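Poly(Beta-D-mannuronate) lyase (Pseudopedobacter saltans, PDB 7O79) probably cleaves alginate, a polymer of mannuronate and guluronate, by beta-elimination, and folds as a parallel beta-helix. Local coordinates at residues G230-R235 / E243-F248; Y256-A261 / H265-N270; I211-K214 / K219-G222; R172-I177 / N198-A203. One frame throughout, in Å; residues are numbered along the deposited sequence.

Contact 1. Residues G230-R235 / E243-F248; sequences GGIVGR and EENFIF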
loop_
_atom_site.group_PDB
_atom_site.type_symbol
_atom_site.label_atom_id
_atom_site.label_comp_id
_atom_site.label_asym_id
_atom_site.label_seq_id
_atom_site.Cartn_x
_atom_site.Cartn_y
_atom_site.Cartn_z
ATOM N N GLY A 230 -5.300 -6.102 9.538
ATOM C CA GLY A 230 -4.875 -4.750 9.227
ATOM C C GLY A 230 -5.850 -4.045 8.313
ATOM O O GLY A 230 -6.931 -4.548 7.988
ATOM N N GLY A 231 -5.444 -2.842 7.880
ATOM C CA GLY A 231 -6.273 -2.019 7.023
ATOM C C GLY A 231 -5.447 -1.289 5.980
ATOM O O GLY A 231 -4.216 -1.401 5.939
ATOM N N ILE A 232 -6.149 -0.539 5.137
ATOM C CA ILE A 232 -5.523 0.320 4.135
ATOM C C ILE A 232 -5.331 1.681 4.785
ATOM O O ILE A 232 -6.305 2.294 5.235
ATOM C CB ILE A 232 -6.392 0.439 2.871
ATOM C CG1 ILE A 232 -6.512 -0.912 2.157
ATOM C CG2 ILE A 232 -5.786 1.479 1.910
ATOM C CD1 ILE A 232 -7.516 -0.904 0.992
ATOM N N VAL A 233 -4.085 2.142 4.879
ATOM C CA VAL A 233 -3.769 3.252 5.775
ATOM C C VAL A 233 -3.017 4.349 5.021
ATOM O O VAL A 233 -1.962 4.096 4.423
ATOM C CB VAL A 233 -2.964 2.778 6.999
ATOM C CG1 VAL A 233 -2.563 3.952 7.870
ATOM C CG2 VAL A 233 -3.780 1.789 7.813
ATOM N N GLY A 234 -3.572 5.561 5.040
ATOM C CA GLY A 234 -2.792 6.766 4.806
ATOM C C GLY A 234 -2.114 7.206 6.098
ATOM O O GLY A 234 -2.717 7.891 6.923
ATOM N N ARG A 235 -0.876 6.773 6.319
ATOM C CA ARG A 235 -0.183 7.084 7.575
ATOM C C ARG A 235 0.379 8.503 7.589
ATOM O O ARG A 235 0.283 9.205 8.603
ATOM C CB ARG A 235 0.947 6.081 7.808
ATOM C CG ARG A 235 1.847 6.410 9.000
ATOM C CD ARG A 235 1.094 6.450 10.334
ATOM N NE ARG A 235 1.996 6.780 11.430
ATOM C CZ ARG A 235 2.356 8.016 11.777
ATOM N NH1 ARG A 235 1.834 9.079 11.152
ATOM N NH2 ARG A 235 3.215 8.190 12.786
ATOM N N GLU A 243 -10.204 4.492 -3.566
ATOM C CA GLU A 243 -11.479 4.435 -4.272
ATOM C C GLU A 243 -11.748 3.051 -4.824
ATOM O O GLU A 243 -10.836 2.379 -5.301
ATOM C CB GLU A 243 -11.538 5.434 -5.437
ATOM C CG GLU A 243 -11.522 6.870 -4.996
ATOM C CD GLU A 243 -11.601 7.848 -6.159
ATOM O OE1 GLU A 243 -11.865 9.043 -5.891
ATOM O OE2 GLU A 243 -11.344 7.431 -7.314
ATOM N N GLU A 244 -13.017 2.651 -4.767
ATOM C CA GLU A 244 -13.526 1.468 -5.465
ATOM C C GLU A 244 -12.848 0.179 -5.023
ATOM O O GLU A 244 -12.750 -0.773 -5.805
ATOM C CB GLU A 244 -13.432 1.640 -6.982
ATOM C CG GLU A 244 -14.394 2.700 -7.514
ATOM C CD GLU A 244 -13.928 3.318 -8.819
ATOM O OE1 GLU A 244 -13.809 4.558 -8.877
ATOM O OE2 GLU A 244 -13.674 2.567 -9.783
ATOM N N ASN A 245 -12.402 0.127 -3.765
ATOM C CA ASN A 245 -11.799 -1.076 -3.208
ATOM C C ASN A 245 -12.871 -1.936 -2.552
ATOM O O ASN A 245 -13.944 -1.456 -2.189
ATOM C CB ASN A 245 -10.713 -0.743 -2.175
ATOM C CG ASN A 245 -9.584 0.083 -2.757
ATOM O OD1 ASN A 245 -8.708 -0.453 -3.439
ATOM N ND2 ASN A 245 -9.593 1.398 -2.489
ATOM N N PHE A 246 -12.572 -3.225 -2.422
ATOM C CA PHE A 246 -13.452 -4.178 -1.762
ATOM C C PHE A 246 -12.682 -4.808 -0.619
ATOM O O PHE A 246 -11.640 -5.429 -0.839
ATOM C CB PHE A 246 -13.933 -5.266 -2.718
ATOM C CG PHE A 246 -14.880 -4.784 -3.779
ATOM C CD1 PHE A 246 -16.251 -4.827 -3.573
ATOM C CD2 PHE A 246 -14.402 -4.351 -5.012
ATOM C CE1 PHE A 246 -17.132 -4.408 -4.558
ATOM C CE2 PHE A 246 -15.288 -3.927 -6.004
ATOM C CZ PHE A 246 -16.651 -3.967 -5.768
ATOM N N ILE A 247 -13.187 -4.659 0.593
ATOM C CA ILE A 247 -12.558 -5.275 1.752
ATOM C C ILE A 247 -13.572 -6.268 2.311
ATOM O O ILE A 247 -14.567 -5.879 2.927
ATOM C CB ILE A 247 -12.107 -4.236 2.788
ATOM C CG1 ILE A 247 -11.128 -3.262 2.120
ATOM C CG2 ILE A 247 -11.440 -4.903 3.994
ATOM C CD1 ILE A 247 -10.589 -2.193 3.038
ATOM N N PHE A 248 -13.333 -7.560 2.059
ATOM C CA PHE A 248 -14.168 -8.655 2.556
ATOM C C PHE A 248 -13.411 -9.296 3.710
ATOM O O PHE A 248 -12.613 -10.210 3.517
ATOM C CB PHE A 248 -14.466 -9.680 1.465
ATOM C CG PHE A 248 -15.220 -9.130 0.291
ATOM C CD1 PHE A 248 -16.581 -8.900 0.370
ATOM C CD2 PHE A 248 -14.574 -8.882 -0.909
ATOM C CE1 PHE A 248 -17.288 -8.390 -0.711
ATOM C CE2 PHE A 248 -15.280 -8.379 -2.003
ATOM C CZ PHE A 248 -16.646 -8.139 -1.899
#
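I232 and I247 meet end to end inside the beta-helix, CD1 of I232 lying 3.9 Å from CD1 of I247. Both isoleucines hold CG1 beside the backbone N (chi1 -65° and -58°) and are extended beyond it, which brings the two terminal methyls together although their strands belong to different faces of the helix. The same I232 methyl also borders the amide of N245, with CD1 of I232 4.4 Å from CG of N245, a looser approach with no polar character. The amide has its own partners: N245 ND2 hydrogen-bonds to N270 OD1 and V220 O, and N245 OD1 to the backbone N of N223, so the buried group is tied to the coils before and after it. The outer side is quite different. F246 points away from I232, and both it and F248 pack on P444, while E243 and E244 are partly exposed at the bend where E244 takes a positive phi. No hydrogen bond joins 230-235 to 243-248. Cohesion across the interior is thus purely apolar and modest in area, whereas the directional bonds of N245 run along the helix axis and join successive turns.

Contact 2. Residues Y256-A261 / H265-N270; sequences YGIRLA and HHVVNN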
loop_
_atom_site.group_PDB
_atom_site.type_symbol
_atom_site.label_atom_id
_atom_site.label_comp_id
_atom_site.label_asym_id
_atom_site.label_seq_id
_atom_site.Cartn_x
_atom_site.Cartn_y
_atom_site.Cartn_z
ATOM N N TYR A 256 -9.546 -4.585 9.500
ATOM C CA TYR A 256 -10.344 -3.371 9.535
ATOM C C TYR A 256 -10.305 -2.721 8.163
ATOM O O TYR A 256 -9.747 -3.271 7.208
ATOM C CB TYR A 256 -9.891 -2.486 10.698
ATOM C CG TYR A 256 -8.578 -1.741 10.582
ATOM C CD1 TYR A 256 -8.507 -0.487 9.986
ATOM C CD2 TYR A 256 -7.429 -2.249 11.178
ATOM C CE1 TYR A 256 -7.295 0.224 9.933
ATOM C CE2 TYR A 256 -6.225 -1.560 11.135
ATOM C CZ TYR A 256 -6.166 -0.315 10.520
ATOM O OH TYR A 256 -4.967 0.366 10.503
ATOM N N GLY A 257 -10.953 -1.564 8.056
ATOM C CA GLY A 257 -11.170 -0.957 6.765
ATOM C C GLY A 257 -10.109 0.030 6.322
ATOM O O GLY A 257 -8.997 -0.347 5.919
ATOM N N ILE A 258 -10.467 1.307 6.371
ATOM C CA ILE A 258 -9.642 2.391 5.857
ATOM C C ILE A 258 -9.321 3.354 6.994
ATOM O O ILE A 258 -10.182 3.659 7.827
ATOM C CB ILE A 258 -10.358 3.092 4.677
ATOM C CG1 ILE A 258 -10.557 2.090 3.531
ATOM C CG2 ILE A 258 -9.600 4.309 4.200
ATOM C CD1 ILE A 258 -11.660 2.461 2.533
ATOM N N ARG A 259 -8.069 3.812 7.038
ATOM C CA ARG A 259 -7.615 4.738 8.069
ATOM C C ARG A 259 -6.741 5.828 7.460
ATOM O O ARG A 259 -5.817 5.532 6.694
ATOM C CB ARG A 259 -6.852 4.000 9.160
ATOM C CG ARG A 259 -5.994 4.903 9.999
ATOM C CD ARG A 259 -5.701 4.294 11.352
ATOM N NE ARG A 259 -4.621 3.309 11.356
ATOM C CZ ARG A 259 -3.322 3.584 11.495
ATOM N NH1 ARG A 259 -2.898 4.844 11.571
ATOM N NH2 ARG A 259 -2.437 2.591 11.541
ATOM N N LEU A 260 -7.033 7.093 7.796
ATOM C CA LEU A 260 -6.327 8.220 7.199
ATOM C C LEU A 260 -5.814 9.184 8.257
ATOM O O LEU A 260 -6.513 9.478 9.236
ATOM C CB LEU A 260 -7.214 9.049 6.245
ATOM C CG LEU A 260 -7.464 8.623 4.797
ATOM C CD1 LEU A 260 -6.142 8.569 4.012
ATOM C CD2 LEU A 260 -8.229 7.337 4.719
ATOM N N ALA A 261 -4.616 9.718 8.015
ATOM C CA ALA A 261 -4.201 11.026 8.523
ATOM C C ALA A 261 -3.973 11.955 7.335
ATOM O O ALA A 261 -3.633 11.498 6.238
ATOM C CB ALA A 261 -2.918 10.927 9.358
ATOM N N HIS A 265 -7.837 14.181 1.178
ATOM C CA HIS A 265 -8.033 12.831 0.661
ATOM C C HIS A 265 -9.395 12.681 -0.000
ATOM O O HIS A 265 -10.345 13.402 0.318
ATOM C CB HIS A 265 -7.896 11.802 1.787
ATOM C CG HIS A 265 -6.576 11.857 2.483
ATOM N ND1 HIS A 265 -5.379 11.882 1.801
ATOM C CD2 HIS A 265 -6.266 11.965 3.799
ATOM C CE1 HIS A 265 -4.384 11.942 2.673
ATOM N NE2 HIS A 265 -4.896 11.999 3.889
ATOM N N HIS A 266 -9.467 11.735 -0.943
ATOM C CA HIS A 266 -10.699 11.329 -1.622
ATOM C C HIS A 266 -10.888 9.857 -1.321
ATOM O O HIS A 266 -10.098 9.022 -1.776
ATOM C CB HIS A 266 -10.617 11.557 -3.137
ATOM C CG HIS A 266 -10.689 12.995 -3.541
ATOM N ND1 HIS A 266 -10.634 13.398 -4.857
ATOM C CD2 HIS A 266 -10.806 14.128 -2.804
ATOM C CE1 HIS A 266 -10.715 14.717 -4.913
ATOM N NE2 HIS A 266 -10.831 15.184 -3.683
ATOM N N VAL A 267 -11.901 9.534 -0.534
ATOM C CA VAL A 267 -12.151 8.163 -0.116
ATOM C C VAL A 267 -13.585 7.872 -0.529
ATOM O O VAL A 267 -14.523 8.249 0.173
ATOM C CB VAL A 267 -11.930 7.957 1.389
ATOM C CG1 VAL A 267 -12.360 6.578 1.810
ATOM C CG2 VAL A 267 -10.466 8.154 1.724
ATOM N N VAL A 268 -13.759 7.239 -1.692
ATOM C CA VAL A 268 -15.055 7.163 -2.374
ATOM C C VAL A 268 -15.261 5.770 -2.950
ATOM O O VAL A 268 -14.317 5.141 -3.439
ATOM C CB VAL A 268 -15.168 8.220 -3.497
ATOM C CG1 VAL A 268 -16.598 8.288 -4.019
ATOM C CG2 VAL A 268 -14.725 9.600 -2.982
ATOM N N ASN A 269 -16.516 5.297 -2.906
ATOM C CA ASN A 269 -16.942 4.064 -3.572
ATOM C C ASN A 269 -16.214 2.824 -3.069
ATOM O O ASN A 269 -16.012 1.870 -3.828
ATOM C CB ASN A 269 -16.806 4.184 -5.092
ATOM C CG ASN A 269 -17.793 5.178 -5.675
ATOM O OD1 ASN A 269 -18.975 5.151 -5.330
ATOM N ND2 ASN A 269 -17.315 6.067 -6.541
ATOM N N ASN A 270 -15.853 2.799 -1.787
ATOM C CA ASN A 270 -15.269 1.611 -1.172
ATOM C C ASN A 270 -16.342 0.757 -0.503
ATOM O O ASN A 270 -17.264 1.273 0.130
ATOM C CB ASN A 270 -14.190 2.004 -0.152
ATOM C CG ASN A 270 -13.082 2.847 -0.788
ATOM O OD1 ASN A 270 -12.276 2.330 -1.559
ATOM N ND2 ASN A 270 -13.075 4.144 -0.508
#
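I258 and L260 face V267 and H265 across the core with the touching parts of the two backbones running in nearly opposite directions (173° apart), too far from each other for main-chain pairing: the CA atoms of I258 and V267 are 8.7 Å apart. The gap is filled from both sides by side chains. L260 divides its work between its two methyls. CD1 sits over one face of the H265 imidazole, 3.6 Å from the ring centroid and displaced toward the rim, a CH-pi contact, while CD2 of L260 rests 3.8 Å from CG2 of V267. The ring is also fixed at its edge: H265 NE2 donates to the carbonyl O of A261 at 2.7 Å (N-H...O 157°), with the acceptor close to the ring plane but the donor rising 41° out of the carbonyl plane. A further hydrogen bond joins H265 ND1 to the backbone N of N240, so both ring nitrogens are engaged and the imidazole's rotation is set. At the other end of the contact, I258 reaches over the amide of N270, its CD1 3.6 Å from CG of N270, the two side chains crossing at about a right angle. That amide is bonded through ND2 to N323 OD1 in the next coil. Outside the core, R259 NE hydrogen-bonds to Y256 OH. Strand 255-260 lies between 230-236 and 280-283, and strand 266-273 between 241-248 and 319-328, so the contact bridges two faces of a single coil of the beta-helix.

Contact 3. Residues I211-K214 / K219-G222; sequences ISLK and KVIG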
loop_
_atom_site.group_PDB
_atom_site.type_symbol
_atom_site.label_atom_id
_atom_site.label_comp_id
_atom_site.label_asym_id
_atom_site.label_seq_id
_atom_site.Cartn_x
_atom_site.Cartn_y
_atom_site.Cartn_z
ATOM N N ILE A 211 -1.554 -1.675 3.475
ATOM C CA ILE A 211 -0.987 -0.638 2.622
ATOM C C ILE A 211 -0.672 0.542 3.529
ATOM O O ILE A 211 -1.493 0.919 4.374
ATOM C CB ILE A 211 -1.965 -0.250 1.497
ATOM C CG1 ILE A 211 -2.049 -1.380 0.467
ATOM C CG2 ILE A 211 -1.547 1.070 0.826
ATOM C CD1 ILE A 211 -3.255 -1.299 -0.480
ATOM N N SER A 212 0.529 1.084 3.403
ATOM C CA SER A 212 0.952 2.220 4.214
ATOM C C SER A 212 1.401 3.322 3.267
ATOM O O SER A 212 2.496 3.256 2.699
ATOM C CB SER A 212 2.053 1.818 5.191
ATOM O OG SER A 212 2.441 2.908 6.010
ATOM N N LEU A 213 0.554 4.337 3.102
ATOM C CA LEU A 213 0.912 5.533 2.352
ATOM C C LEU A 213 1.631 6.514 3.274
ATOM O O LEU A 213 1.089 6.922 4.302
ATOM C CB LEU A 213 -0.321 6.183 1.730
ATOM C CG LEU A 213 -1.246 5.241 0.944
ATOM C CD1 LEU A 213 -2.392 6.018 0.302
ATOM C CD2 LEU A 213 -0.435 4.506 -0.120
ATOM N N LYS A 214 2.842 6.901 2.893
ATOM C CA LYS A 214 3.653 7.880 3.609
ATOM C C LYS A 214 4.190 8.918 2.635
ATOM O O LYS A 214 5.387 9.213 2.600
ATOM C CB LYS A 214 4.795 7.185 4.344
ATOM C CG LYS A 214 4.341 6.352 5.546
ATOM C CD LYS A 214 5.545 5.725 6.255
ATOM C CE LYS A 214 5.150 5.198 7.643
ATOM N NZ LYS A 214 6.202 4.316 8.240
ATOM N N LYS A 219 -2.639 6.588 -5.600
ATOM C CA LYS A 219 -3.918 6.012 -5.962
ATOM C C LYS A 219 -4.066 4.548 -5.554
ATOM O O LYS A 219 -3.395 3.704 -6.074
ATOM C CB LYS A 219 -4.130 6.105 -7.458
ATOM C CG LYS A 219 -3.765 7.428 -8.061
ATOM C CD LYS A 219 -4.746 8.446 -7.576
ATOM C CE LYS A 219 -5.075 9.506 -8.592
ATOM N NZ LYS A 219 -4.487 10.768 -8.136
ATOM N N VAL A 220 -5.014 4.276 -4.675
ATOM C CA VAL A 220 -5.329 2.943 -4.198
ATOM C C VAL A 220 -6.737 2.700 -4.750
ATOM O O VAL A 220 -7.691 3.133 -4.187
ATOM C CB VAL A 220 -5.241 2.850 -2.681
ATOM C CG1 VAL A 220 -5.481 1.444 -2.242
ATOM C CG2 VAL A 220 -3.871 3.271 -2.223
ATOM N N ILE A 221 -6.801 1.992 -5.875
ATOM C CA ILE A 221 -8.005 1.902 -6.709
ATOM C C ILE A 221 -8.335 0.445 -6.997
ATOM O O ILE A 221 -7.472 -0.305 -7.462
ATOM C CB ILE A 221 -7.835 2.628 -8.058
ATOM C CG1 ILE A 221 -7.239 4.020 -7.912
ATOM C CG2 ILE A 221 -9.177 2.714 -8.785
ATOM C CD1 ILE A 221 -8.018 4.880 -6.973
ATOM N N GLY A 222 -9.583 0.052 -6.745
ATOM C CA GLY A 222 -10.100 -1.197 -7.294
ATOM C C GLY A 222 -9.404 -2.458 -6.834
ATOM O O GLY A 222 -9.384 -3.444 -7.572
#
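V220 spreads its two methyls between I211 and L213, and this apolar packing is the whole of the direct contact. CG1 of V220 lies 3.9 Å from CD1 of I211, and CG2 of V220 lies 4.0 Å from CD1 of L213. The valine is rotated with CG1 anti to the backbone N (chi1 -176°), which leaves one methyl for each partner; I211 runs past it in the opposite direction, whereas L213 meets it at a slant. The backbones stay well separated, with the CA atoms of I211 and V220 8.8 Å apart, and no hydrogen bond passes between 211-214 and 219-222. Polar interactions instead lead away from this interior packing. S212, between the two inward-facing residues, turns the other way and bonds through OG to E209 OE2. Main-chain pairing runs to the neighbouring strands: S212 bonds to F175 and I177 on one side, and I211 and L213 bond to V233 on the other. The chain turns a corner at I211, after which 212-214 belongs to the face that includes strands 175-177 and 230-236. Strand 219-226 runs in the face across the core, between 194-201 and 241-248; V220 also touches I242 of the latter strand, and I211 reaches I195 and F200 of the former.

Contact 4. Residues R172-I177 / N198-A203; sequences REIFRI and NLFERA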
loop_
_atom_site.group_PDB
_atom_site.type_symbol
_atom_site.label_atom_id
_atom_site.label_comp_id
_atom_site.label_asym_id
_atom_site.label_seq_id
_atom_site.Cartn_x
_atom_site.Cartn_y
_atom_site.Cartn_z
ATOM N N ARG A 172 6.343 -4.913 8.336
ATOM C CA ARG A 172 5.944 -6.013 7.460
ATOM C C ARG A 172 4.654 -5.671 6.716
ATOM O O ARG A 172 3.736 -6.489 6.606
ATOM C CB ARG A 172 5.812 -7.316 8.251
ATOM C CG ARG A 172 7.144 -7.775 8.861
ATOM C CD ARG A 172 7.030 -9.201 9.412
ATOM N NE ARG A 172 6.684 -10.108 8.326
ATOM C CZ ARG A 172 5.652 -10.939 8.347
ATOM N NH1 ARG A 172 4.860 -10.980 9.416
ATOM N NH2 ARG A 172 5.398 -11.710 7.288
ATOM N N GLU A 173 4.560 -4.431 6.232
ATOM C CA GLU A 173 3.468 -4.019 5.363
ATOM C C GLU A 173 3.520 -4.796 4.056
ATOM O O GLU A 173 4.550 -5.371 3.683
ATOM C CB GLU A 173 3.555 -2.515 5.060
ATOM C CG GLU A 173 3.570 -1.612 6.293
ATOM C CD GLU A 173 4.962 -1.349 6.840
ATOM O OE1 GLU A 173 5.120 -0.354 7.580
ATOM O OE2 GLU A 173 5.897 -2.131 6.534
ATOM N N ILE A 174 2.396 -4.812 3.339
ATOM C CA ILE A 174 2.472 -5.334 1.974
ATOM C C ILE A 174 3.016 -4.264 1.031
ATOM O O ILE A 174 3.850 -4.554 0.160
ATOM C CB ILE A 174 1.108 -5.873 1.511
ATOM C CG1 ILE A 174 0.561 -6.895 2.522
ATOM C CG2 ILE A 174 1.254 -6.536 0.138
ATOM C CD1 ILE A 174 1.596 -7.951 2.993
ATOM N N PHE A 175 2.580 -3.012 1.212
ATOM C CA PHE A 175 3.052 -1.850 0.464
ATOM C C PHE A 175 3.430 -0.754 1.454
ATOM O O PHE A 175 2.637 -0.436 2.344
ATOM C CB PHE A 175 1.959 -1.299 -0.471
ATOM C CG PHE A 175 1.711 -2.116 -1.722
ATOM C CD1 PHE A 175 0.845 -3.202 -1.704
ATOM C CD2 PHE A 175 2.282 -1.738 -2.933
ATOM C CE1 PHE A 175 0.588 -3.941 -2.875
ATOM C CE2 PHE A 175 2.022 -2.456 -4.119
ATOM C CZ PHE A 175 1.169 -3.552 -4.082
ATOM N N ARG A 176 4.616 -0.162 1.294
ATOM C CA ARG A 176 4.986 1.049 2.022
ATOM C C ARG A 176 5.496 2.079 1.014
ATOM O O ARG A 176 6.513 1.850 0.356
ATOM C CB ARG A 176 6.032 0.758 3.110
ATOM C CG ARG A 176 6.452 2.005 3.899
ATOM C CD ARG A 176 7.476 1.723 5.029
ATOM N NE ARG A 176 8.780 1.311 4.518
ATOM C CZ ARG A 176 9.668 0.604 5.211
ATOM N NH1 ARG A 176 9.415 0.257 6.470
ATOM N NH2 ARG A 176 10.827 0.276 4.655
ATOM N N ILE A 177 4.782 3.204 0.882
ATOM C CA ILE A 177 5.029 4.186 -0.177
ATOM C C ILE A 177 5.626 5.450 0.430
ATOM O O ILE A 177 4.906 6.341 0.896
ATOM C CB ILE A 177 3.765 4.521 -0.980
ATOM C CG1 ILE A 177 2.973 3.250 -1.306
ATOM C CG2 ILE A 177 4.138 5.353 -2.226
ATOM C CD1 ILE A 177 3.769 2.258 -2.150
ATOM N N ASN A 198 -5.474 -5.005 -7.560
ATOM C CA ASN A 198 -4.761 -6.147 -7.005
ATOM C C ASN A 198 -5.676 -6.939 -6.072
ATOM O O ASN A 198 -6.653 -6.411 -5.526
ATOM C CB ASN A 198 -3.512 -5.705 -6.237
ATOM C CG ASN A 198 -2.562 -4.908 -7.091
ATOM O OD1 ASN A 198 -1.896 -5.452 -7.971
ATOM N ND2 ASN A 198 -2.546 -3.593 -6.881
ATOM N N LEU A 199 -5.333 -8.208 -5.883
ATOM C CA LEU A 199 -6.028 -9.109 -4.970
ATOM C C LEU A 199 -5.133 -9.439 -3.781
ATOM O O LEU A 199 -4.015 -9.941 -3.952
ATOM C CB LEU A 199 -6.447 -10.385 -5.690
ATOM C CG LEU A 199 -7.160 -11.449 -4.853
ATOM C CD1 LEU A 199 -8.449 -10.931 -4.237
ATOM C CD2 LEU A 199 -7.462 -12.678 -5.695
ATOM N N PHE A 200 -5.641 -9.254 -2.580
ATOM C CA PHE A 200 -4.940 -9.606 -1.374
ATOM C C PHE A 200 -5.754 -10.708 -0.668
ATOM O O PHE A 200 -6.925 -10.549 -0.469
ATOM C CB PHE A 200 -4.810 -8.435 -0.420
ATOM C CG PHE A 200 -4.091 -7.248 -0.967
ATOM C CD1 PHE A 200 -4.704 -6.380 -1.834
ATOM C CD2 PHE A 200 -2.830 -6.957 -0.549
ATOM C CE1 PHE A 200 -4.042 -5.279 -2.304
ATOM C CE2 PHE A 200 -2.168 -5.865 -1.024
ATOM C CZ PHE A 200 -2.769 -5.029 -1.899
ATOM N N GLU A 201 -5.138 -11.824 -0.345
ATOM C CA GLU A 201 -5.814 -12.870 0.382
ATOM C C GLU A 201 -4.957 -13.352 1.528
ATOM O O GLU A 201 -3.950 -13.943 1.306
ATOM C CB GLU A 201 -6.145 -14.005 -0.541
ATOM C CG GLU A 201 -6.987 -15.089 0.079
ATOM C CD GLU A 201 -8.139 -15.451 -0.797
ATOM O OE1 GLU A 201 -8.119 -15.078 -1.976
ATOM O OE2 GLU A 201 -9.071 -16.112 -0.308
ATOM N N ARG A 202 -5.439 -13.184 2.735
ATOM C CA ARG A 202 -4.681 -13.502 3.930
ATOM C C ARG A 202 -3.255 -12.938 3.866
ATOM O O ARG A 202 -2.326 -13.572 4.252
ATOM C CB ARG A 202 -4.725 -14.995 4.237
ATOM C CG ARG A 202 -6.077 -15.401 4.761
ATOM C CD ARG A 202 -6.474 -16.817 4.430
ATOM N NE ARG A 202 -7.625 -17.221 5.230
ATOM C CZ ARG A 202 -8.901 -17.234 4.853
ATOM N NH1 ARG A 202 -9.287 -16.888 3.653
ATOM N NH2 ARG A 202 -9.803 -17.622 5.710
ATOM N N ALA A 203 -3.135 -11.715 3.382
ATOM C CA ALA A 203 -1.851 -11.027 3.217
ATOM C C ALA A 203 -1.483 -10.265 4.486
ATOM O O ALA A 203 -1.172 -9.069 4.465
ATOM C CB ALA A 203 -1.895 -10.101 2.007
#
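Beside the packed rings of F175 and F200, the buried amide of N198 is gripped at both ends: OD1 bonds to the backbone N of C159 and ND2 to the carbonyl O of V156. Its backbone N in turn bonds to N223 OD1, so N198 links the coils before and after its own. The two phenylalanines meet near their far ends, CE1 of F175 lying 3.7 Å from CZ of F200 and near the plane of the F200 ring. I174 approaches that ring's edge too, with its CG2 3.7 Å from CE2 of F200. This is the filled interior of a parallel beta-helix, the fold of the chondroitinase B family: strands 175-177 and 194-201 belong to different faces of the coil stack, and their inward residues pack on one another. F161, one coil earlier, extends the aromatic cluster, its ring about 20° from parallel to F200 and about 70° from F175. The other branch of I174 turns toward A203. Its chi2 of -46° bends the chain, so that CD1 of I174 packs 3.3 Å from the carbonyl O of A203, while CG1 of I174 lies 4.1 Å from CB of A203. Here the backbones draw closer, the CA atoms of I174 and A203 being 7.3 Å apart, near the bend at R202, which has a positive phi.

In the fold
Along the chain the contacts come in the order 4, 3, 1, 2, each closing before the next opens, and they follow the axis of the beta-helix in the same order. The centres of contacts 4 and 3 are about 10 Å apart, those of contacts 3 and 1 about 7 Å, those of contacts 1 and 2 about 6 Å, and those of contacts 4 and 2 about 16 Å. Their first segments lie on neighbouring parallel strands, 175-177, 209-214, 230-236 and 255-260; their second segments lie on 194-201, 219-226, 241-248 and 266-273, likewise adjacent and parallel. Probable backbone bonds, for example G234 N to R259 O, join neighbouring coils within a face, while inward side chains of successive coils fill the interior.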